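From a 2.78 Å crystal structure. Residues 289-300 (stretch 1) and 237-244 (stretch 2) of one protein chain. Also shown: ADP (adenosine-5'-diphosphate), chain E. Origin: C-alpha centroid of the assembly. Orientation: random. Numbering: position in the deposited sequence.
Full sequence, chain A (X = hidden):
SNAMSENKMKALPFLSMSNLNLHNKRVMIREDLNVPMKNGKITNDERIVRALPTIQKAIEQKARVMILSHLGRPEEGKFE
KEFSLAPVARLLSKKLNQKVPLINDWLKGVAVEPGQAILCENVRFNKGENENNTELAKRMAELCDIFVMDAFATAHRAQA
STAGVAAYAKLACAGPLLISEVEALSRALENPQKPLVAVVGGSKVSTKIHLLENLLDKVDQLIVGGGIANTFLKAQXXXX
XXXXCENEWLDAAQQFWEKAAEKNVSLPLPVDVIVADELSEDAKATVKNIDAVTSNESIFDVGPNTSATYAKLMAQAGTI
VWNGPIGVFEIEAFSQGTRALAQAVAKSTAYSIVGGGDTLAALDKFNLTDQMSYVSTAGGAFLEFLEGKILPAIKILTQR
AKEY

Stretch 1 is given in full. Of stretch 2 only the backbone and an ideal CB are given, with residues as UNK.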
# COMPACT_ATOMS: atom_id res chain seq x y z
N ASN A 289 9.86 25.22 -21.59
CA ASN A 289 10.93 24.26 -21.67
C ASN A 289 11.74 24.36 -20.39
O ASN A 289 12.00 25.46 -19.85
CB ASN A 289 11.82 24.53 -22.88
CG ASN A 289 12.67 23.32 -23.27
OD1 ASN A 289 13.45 22.79 -22.45
ND2 ASN A 289 12.52 22.88 -24.52
N ILE A 290 12.15 23.20 -19.90
CA ILE A 290 13.04 23.13 -18.76
C ILE A 290 14.18 24.17 -18.83
O ILE A 290 14.59 24.71 -17.80
CB ILE A 290 13.55 21.69 -18.65
CG1 ILE A 290 14.48 21.50 -17.46
CG2 ILE A 290 14.24 21.25 -19.95
CD1 ILE A 290 14.97 20.06 -17.36
N ASP A 291 14.67 24.47 -20.04
CA ASP A 291 15.63 25.56 -20.27
C ASP A 291 15.22 26.85 -19.58
O ASP A 291 16.03 27.53 -18.96
CB ASP A 291 15.73 25.92 -21.77
CG ASP A 291 16.16 24.75 -22.65
OD1 ASP A 291 16.97 23.91 -22.21
OD2 ASP A 291 15.68 24.69 -23.80
N ALA A 292 13.94 27.20 -19.74
CA ALA A 292 13.46 28.57 -19.57
C ALA A 292 12.96 28.92 -18.17
O ALA A 292 12.48 30.02 -17.98
CB ALA A 292 12.38 28.87 -20.61
N VAL A 293 13.11 28.01 -17.20
CA VAL A 293 12.66 28.25 -15.83
C VAL A 293 13.54 29.32 -15.15
O VAL A 293 14.73 29.09 -14.92
CB VAL A 293 12.66 26.96 -14.96
CG1 VAL A 293 12.19 27.26 -13.54
CG2 VAL A 293 11.76 25.89 -15.57
N THR A 294 12.93 30.46 -14.81
CA THR A 294 13.63 31.58 -14.19
C THR A 294 13.71 31.38 -12.67
O THR A 294 13.26 30.37 -12.14
CB THR A 294 12.97 32.92 -14.57
OG1 THR A 294 11.66 33.03 -13.99
CG2 THR A 294 12.86 33.04 -16.10
N SER A 295 14.30 32.34 -11.97
CA SER A 295 14.77 32.10 -10.61
C SER A 295 13.72 32.14 -9.51
O SER A 295 14.00 31.73 -8.39
CB SER A 295 15.92 33.05 -10.25
OG SER A 295 15.45 34.34 -9.93
N ASN A 296 12.52 32.64 -9.79
CA ASN A 296 11.45 32.55 -8.78
C ASN A 296 10.15 32.05 -9.35
O ASN A 296 9.08 32.60 -9.08
CB ASN A 296 11.27 33.87 -8.00
CG ASN A 296 10.93 35.03 -8.89
OD1 ASN A 296 11.04 34.94 -10.11
ND2 ASN A 296 10.51 36.13 -8.28
N GLU A 297 10.27 30.99 -10.14
CA GLU A 297 9.16 30.14 -10.55
C GLU A 297 9.39 28.76 -9.96
O GLU A 297 10.49 28.44 -9.51
CB GLU A 297 9.13 30.00 -12.06
CG GLU A 297 8.95 31.28 -12.81
CD GLU A 297 8.86 31.05 -14.31
OE1 GLU A 297 9.89 30.66 -14.94
OE2 GLU A 297 7.76 31.27 -14.85
N SER A 298 8.35 27.93 -9.97
CA SER A 298 8.46 26.56 -9.46
C SER A 298 7.71 25.65 -10.41
O SER A 298 6.71 26.05 -11.00
CB SER A 298 7.85 26.45 -8.06
OG SER A 298 8.16 27.56 -7.24
N ILE A 299 8.18 24.41 -10.54
CA ILE A 299 7.53 23.42 -11.38
C ILE A 299 6.41 22.72 -10.62
O ILE A 299 6.66 22.09 -9.60
CB ILE A 299 8.52 22.38 -11.89
CG1 ILE A 299 9.61 23.06 -12.74
CG2 ILE A 299 7.80 21.30 -12.69
CD1 ILE A 299 10.74 22.12 -13.18
N PHE A 300 5.18 22.82 -11.12
CA PHE A 300 4.02 22.17 -10.51
C PHE A 300 3.39 21.05 -11.35
O PHE A 300 2.49 20.34 -10.89
CB PHE A 300 2.95 23.22 -10.22
CG PHE A 300 3.42 24.35 -9.34
CD1 PHE A 300 4.08 24.11 -8.16
CD2 PHE A 300 3.19 25.66 -9.71
CE1 PHE A 300 4.49 25.15 -7.35
CE2 PHE A 300 3.60 26.70 -8.91
CZ PHE A 300 4.25 26.44 -7.72
N UNK A 237 21.79 19.18 -13.74
CA UNK A 237 22.36 20.51 -13.95
C UNK A 237 21.40 21.54 -14.52
O UNK A 237 21.81 22.63 -14.88
CB UNK A 237 23.57 20.40 -14.88
N UNK A 238 20.11 21.20 -14.61
CA UNK A 238 19.10 22.17 -15.01
C UNK A 238 18.85 23.14 -13.86
O UNK A 238 19.14 22.83 -12.71
CB UNK A 238 17.80 21.47 -15.42
N UNK A 239 18.35 24.32 -14.22
CA UNK A 239 17.87 25.32 -13.26
C UNK A 239 16.36 25.14 -13.05
O UNK A 239 15.61 25.01 -14.01
CB UNK A 239 18.18 26.74 -13.75
N UNK A 240 15.91 25.13 -11.80
CA UNK A 240 14.49 24.97 -11.51
C UNK A 240 13.93 25.95 -10.47
O UNK A 240 12.89 25.69 -9.87
CB UNK A 240 14.24 23.54 -11.03
N UNK A 241 14.59 27.08 -10.28
CA UNK A 241 14.08 28.15 -9.41
C UNK A 241 13.80 27.71 -7.99
O UNK A 241 14.66 27.13 -7.33
CB UNK A 241 12.80 28.73 -10.01
N UNK A 242 12.59 27.96 -7.51
CA UNK A 242 12.21 27.61 -6.17
C UNK A 242 11.44 26.29 -6.12
O UNK A 242 10.86 25.96 -5.10
CB UNK A 242 11.37 28.74 -5.56
N UNK A 243 11.48 25.51 -7.19
CA UNK A 243 10.82 24.18 -7.20
C UNK A 243 11.24 23.33 -6.02
O UNK A 243 12.37 23.41 -5.57
CB UNK A 243 11.14 23.43 -8.50
N UNK A 244 10.31 22.51 -5.55
CA UNK A 244 10.56 21.55 -4.50
C UNK A 244 11.65 20.57 -4.94
O UNK A 244 11.58 20.01 -6.04
CB UNK A 244 9.27 20.81 -4.13
PB ADP E . 1.54 8.94 -2.72
O1B ADP E . 0.44 8.92 -3.75
O2B ADP E . 1.04 9.28 -1.32
O3B ADP E . 2.49 7.77 -2.78
PA ADP E . 3.67 10.83 -2.34
O1A ADP E . 3.42 10.62 -0.87
O2A ADP E . 4.97 10.32 -2.92
O3A ADP E . 2.45 10.19 -3.20
O5' ADP E . 3.57 12.43 -2.59
C5' ADP E . 2.53 13.03 -3.38
C4' ADP E . 2.21 14.43 -2.88
O4' ADP E . 3.29 15.31 -3.22
C3' ADP E . 0.93 14.98 -3.50
O3' ADP E . -0.04 15.30 -2.49
C2' ADP E . 1.37 16.20 -4.31
O2' ADP E . 0.52 17.34 -4.11
C1' ADP E . 2.80 16.50 -3.86
N9 ADP E . 3.66 16.93 -5.01
C8 ADP E . 3.94 16.21 -6.13
N7 ADP E . 4.74 16.92 -6.96
C5 ADP E . 4.99 18.12 -6.39
C6 ADP E . 5.76 19.34 -6.73
N6 ADP E . 6.45 19.45 -7.89
N1 ADP E . 5.74 20.36 -5.83
C2 ADP E . 5.06 20.30 -4.66
N3 ADP E . 4.34 19.22 -4.29
C4 ADP E . 4.27 18.12 -5.10

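Position 237 lies out of reach of stretch 1. Its phi of 102° with psi of 9° is a left-handed conformation that favours glycine by itself, although asparagine sometimes tolerates it. The deposited residue is G237, the first to leave helical angles after a helix, in a Schellman motif.

At position 238 the CA-to-CB bond points toward stretch 1, and the ideal CB of position 238 sits 3.7 Å from I290 CD1. The extended isoleucine, with both chi angles t, offers a methyl group and no polar partner, so an apolar or aromatic side chain would suit: leucine, methionine, phenylalanine or tyrosine. Y238 is deposited. It lays one ring face against the methyl, with I290 CD1 3.0 Å from the centroid of the Y238 ring and 13° off its normal, a CH-pi contact. The approach of I290 CD1 to Y238 CG, 3.1 Å, is tight for two carbons.

Position 239 points sideways. The nearest atom of stretch 1 to the ideal CB of position 239 is V293 O, at 4.3 Å, and the backbone is extended, so this stretch sets few demands; small polar residues fit, and longer ones may also. S239 has chi1 m and makes no hydrogen bond to stretch 1. Its backbone contributes more, with S239 O packing 3.7 Å from V293 CB.

At position 240 CA-to-CB points away, yet the ideal CB of position 240 is 4.3 Å from I299 CD1 and 4.9 Å from V293 CG1. Apolar surroundings of this kind suit valine, isoleucine or leucine. I240 is deposited, and I240 CG2 meets I299 CD1 at 4.1 Å. It also opens a type II' turn that closes at 243.

Position 241 is the strictest. Phi is 58° and psi -127°, and CA-to-CB would point straight into stretch 1: an ideal CB at 241 would lie 2.4 Å from E297 O and 2.7 Å from T294 O, both clashes. Only glycine fits, and G241 CA comes within 3.6 Å of T294 O.

At position 242 the backbone N of position 242 donates to E297 O at 2.9 Å, which any residue except proline could do. CA-to-CB points sideways, and the ideal CB of position 242 lies 3.8 Å from S298 OG; the route beyond runs along S295 and N296. A long, flexible or polar chain suits: lysine, arginine or glutamine. K242 runs almost fully extended, with K242 CG 3.8 Å from S295 O and K242 NZ 3.2 Å from N296 CB, without a salt bridge to stretch 1.

Position 243 has its ideal CB 3.7 Å from I299 N, a backbone donor awaiting an acceptor. A short hydroxyl is the natural answer, serine or threonine. S243, chi1 m, accepts from I299 N through OG at 2.8 Å, while S243 OG donates to I240 O at 2.6 Å, tying strand 298-300 to the turn.

Position 244 has no stretch 1 atom within 5.5 Å of its ideal CB, but the adenine lies nearby, inviting an apolar side chain. L244 CD2 comes to 3.9 Å from ADP C2.

Stretch 2 237-244: GYSIGKSL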
# COMPACT_ATOMS: atom_id res chain seq x y z
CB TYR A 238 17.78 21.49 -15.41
CG TYR A 238 17.88 20.53 -16.57
CD1 TYR A 238 17.89 20.99 -17.88
CD2 TYR A 238 17.94 19.16 -16.37
CE1 TYR A 238 17.97 20.10 -18.95
CE2 TYR A 238 18.01 18.27 -17.42
CZ TYR A 238 18.03 18.73 -18.72
OH TYR A 238 18.11 17.82 -19.76
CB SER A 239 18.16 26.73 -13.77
OG SER A 239 19.56 26.93 -13.91
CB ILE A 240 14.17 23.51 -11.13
CG1 ILE A 240 14.76 23.14 -9.77
CG2 ILE A 240 14.71 22.57 -12.20
CD1 ILE A 240 14.62 21.69 -9.44
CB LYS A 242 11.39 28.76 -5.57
CG LYS A 242 12.22 30.07 -5.42
CD LYS A 242 11.39 31.31 -5.02
CE LYS A 242 12.30 32.56 -5.00
NZ LYS A 242 11.62 33.87 -4.81
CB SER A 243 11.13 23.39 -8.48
OG SER A 243 10.80 24.12 -9.64
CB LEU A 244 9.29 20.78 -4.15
CG LEU A 244 9.29 20.17 -2.74
CD1 LEU A 244 9.23 21.28 -1.67
CD2 LEU A 244 8.14 19.17 -2.58
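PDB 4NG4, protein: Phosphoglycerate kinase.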